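Local coordinates for 4-hydroxy-3-methylbut-2-enyl diphosphate reductase, apicoplast (Plasmodium falciparum, PDB 4N7B), which catalyses the ferredoxin-dependent, iron-sulfur cluster-based reduction of a hydroxylated allylic diphosphate to isopentenyl and dimethylallyl diphosphate, the last step of the MEP isoprenoid pathway, at residues G294-I299 with E345-Y350. Numbering follows the deposited sequence.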
loop_
_atom_site.group_PDB
_atom_site.type_symbol
_atom_site.label_atom_id
_atom_site.label_comp_id
_atom_site.label_asym_id
_atom_site.label_seq_id
_atom_site.Cartn_x
_atom_site.Cartn_y
_atom_site.Cartn_z
ATOM N N GLY A 294 6.919 -5.015 -3.902
ATOM C CA GLY A 294 7.370 -6.235 -4.525
ATOM C C GLY A 294 7.872 -6.029 -5.943
ATOM O O GLY A 294 7.791 -4.936 -6.518
ATOM N N ILE A 295 8.371 -7.112 -6.520
ATOM C CA ILE A 295 9.084 -7.034 -7.775
ATOM C C ILE A 295 8.827 -8.283 -8.609
ATOM O O ILE A 295 8.474 -9.335 -8.071
ATOM C CB ILE A 295 10.611 -6.865 -7.524
ATOM C CG1 ILE A 295 11.321 -6.467 -8.819
ATOM C CG2 ILE A 295 11.232 -8.146 -6.929
ATOM C CD1 ILE A 295 10.990 -5.064 -9.280
ATOM N N SER A 296 8.984 -8.157 -9.924
ATOM C CA SER A 296 8.875 -9.303 -10.815
ATOM C C SER A 296 10.114 -10.197 -10.655
ATOM O O SER A 296 11.230 -9.696 -10.505
ATOM C CB SER A 296 8.737 -8.838 -12.272
ATOM O OG SER A 296 7.590 -8.021 -12.449
ATOM N N PRO A 297 9.921 -11.526 -10.662
ATOM C CA PRO A 297 11.014 -12.501 -10.506
ATOM C C PRO A 297 12.121 -12.285 -11.530
ATOM O O PRO A 297 13.298 -12.500 -11.247
ATOM C CB PRO A 297 10.336 -13.848 -10.771
ATOM C CG PRO A 297 8.874 -13.612 -10.556
ATOM C CD PRO A 297 8.607 -12.169 -10.832
ATOM N N GLN A 298 11.724 -11.863 -12.723
ATOM C CA GLN A 298 12.648 -11.652 -13.835
ATOM C C GLN A 298 13.690 -10.596 -13.478
ATOM O O GLN A 298 14.864 -10.722 -13.817
ATOM C CB GLN A 298 11.867 -11.213 -15.073
ATOM C CG GLN A 298 10.912 -12.275 -15.625
ATOM C CD GLN A 298 9.572 -12.332 -14.898
ATOM O OE1 GLN A 298 9.353 -11.626 -13.919
ATOM N NE2 GLN A 298 8.671 -13.180 -15.378
ATOM N N ILE A 299 13.247 -9.548 -12.791
ATOM C CA ILE A 299 14.151 -8.491 -12.359
ATOM C C ILE A 299 15.249 -9.072 -11.481
ATOM O O ILE A 299 16.402 -8.634 -11.534
ATOM C CB ILE A 299 13.413 -7.411 -11.568
ATOM C CG1 ILE A 299 12.293 -6.810 -12.420
ATOM C CG2 ILE A 299 14.373 -6.331 -11.125
ATOM C CD1 ILE A 299 12.774 -6.240 -13.725
ATOM N N GLU A 345 2.647 -3.258 -7.789
ATOM C CA GLU A 345 2.347 -4.457 -7.019
ATOM C C GLU A 345 1.677 -5.545 -7.841
ATOM O O GLU A 345 2.002 -6.730 -7.718
ATOM C CB GLU A 345 1.460 -4.150 -5.812
ATOM C CG GLU A 345 1.177 -5.406 -5.001
ATOM C CD GLU A 345 0.061 -5.229 -4.017
ATOM O OE1 GLU A 345 0.025 -4.175 -3.321
ATOM O OE2 GLU A 345 -0.788 -6.152 -3.945
ATOM N N VAL A 346 0.717 -5.144 -8.652
ATOM C CA VAL A 346 -0.045 -6.094 -9.450
ATOM C C VAL A 346 0.835 -6.699 -10.530
ATOM O O VAL A 346 0.793 -7.904 -10.784
ATOM C CB VAL A 346 -1.250 -5.412 -10.080
ATOM C CG1 VAL A 346 -1.920 -6.328 -11.102
ATOM C CG2 VAL A 346 -2.236 -4.982 -8.986
ATOM N N ILE A 347 1.652 -5.866 -11.151
ATOM C CA ILE A 347 2.574 -6.338 -12.177
ATOM C C ILE A 347 3.536 -7.365 -11.596
ATOM O O ILE A 347 3.739 -8.429 -12.178
ATOM C CB ILE A 347 3.342 -5.159 -12.772
ATOM C CG1 ILE A 347 2.389 -4.306 -13.615
ATOM C CG2 ILE A 347 4.523 -5.632 -13.624
ATOM C CD1 ILE A 347 2.953 -2.925 -13.954
ATOM N N GLY A 348 4.107 -7.056 -10.430
ATOM C CA GLY A 348 5.050 -7.949 -9.775
ATOM C C GLY A 348 4.440 -9.300 -9.441
ATOM O O GLY A 348 5.052 -10.338 -9.661
ATOM N N THR A 349 3.225 -9.290 -8.906
ATOM C CA THR A 349 2.519 -10.524 -8.576
ATOM C C THR A 349 2.173 -11.326 -9.835
ATOM O O THR A 349 2.338 -12.544 -9.889
ATOM C CB THR A 349 1.206 -10.213 -7.842
ATOM O OG1 THR A 349 1.502 -9.641 -6.563
ATOM C CG2 THR A 349 0.386 -11.489 -7.662
ATOM N N TYR A 350 1.678 -10.623 -10.848
ATOM C CA TYR A 350 1.337 -11.237 -12.123
ATOM C C TYR A 350 2.521 -12.043 -12.644
ATOM O O TYR A 350 2.371 -13.178 -13.081
ATOM C CB TYR A 350 0.942 -10.156 -13.139
ATOM C CG TYR A 350 0.629 -10.688 -14.538
ATOM C CD1 TYR A 350 -0.634 -11.171 -14.865
ATOM C CD2 TYR A 350 1.607 -10.727 -15.519
ATOM C CE1 TYR A 350 -0.909 -11.676 -16.136
ATOM C CE2 TYR A 350 1.334 -11.224 -16.795
ATOM C CZ TYR A 350 0.077 -11.691 -17.095
ATOM O OH TYR A 350 -0.184 -12.174 -18.359
#
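Ser296 holds its OG anti to its own carbonyl carbon (chi1 -59°), which sets the hydroxyl over the backbone of the facing helix, 3.7 Å from Gly348 CA. With CG1 beside the backbone N (chi1 -70°), Ile347 CG2 stands anti to that N, and this methyl flanks the same hydroxyl, with Ser296 OG and Ile347 CG2 4.1 Å apart. Ser296 OG also lies 3.9 Å from Ile347 O, too long for a hydrogen bond; its polar partner is the amide ND2 of Asn351, one residue beyond the segment 345-350.

The middle of the interface is backbone against backbone. Ser296 CA comes within 4.2 Å of Gly348 CA, an approach that the missing side chain of Gly348 permits: a CB there would sit only 3.4 Å from Ile295 C. Ile295 turns its own CB away from the helix, and its carbonyl merely passes that of Gly348, the two acceptors Ile295 O and Gly348 O lying 3.9 Å apart with no bond between them, while the ring of Pro297 brings CD to 4.2 Å from Gly348 O. Gln298 NE2 adds a weak hydrogen bond to Asn351 O.

In the three-lobed IspH fold this joins two lobes, the start of helix 297-305 in one meeting helix 344-350 of the next. His293 immediately precedes 294-299, and His343 lies two residues before Glu345; both histidines probably bind the diphosphate substrate. Glu345, the probable proton donor, points its CB away from the contact and hydrogen-bonds through OE1 to Thr383 OG1. A small contact made mostly by backbone atoms thus brings two substrate-site elements from separate lobes close together, relying on close fit and the hydrogen bonds to Asn351 beside it rather than on charge pairing.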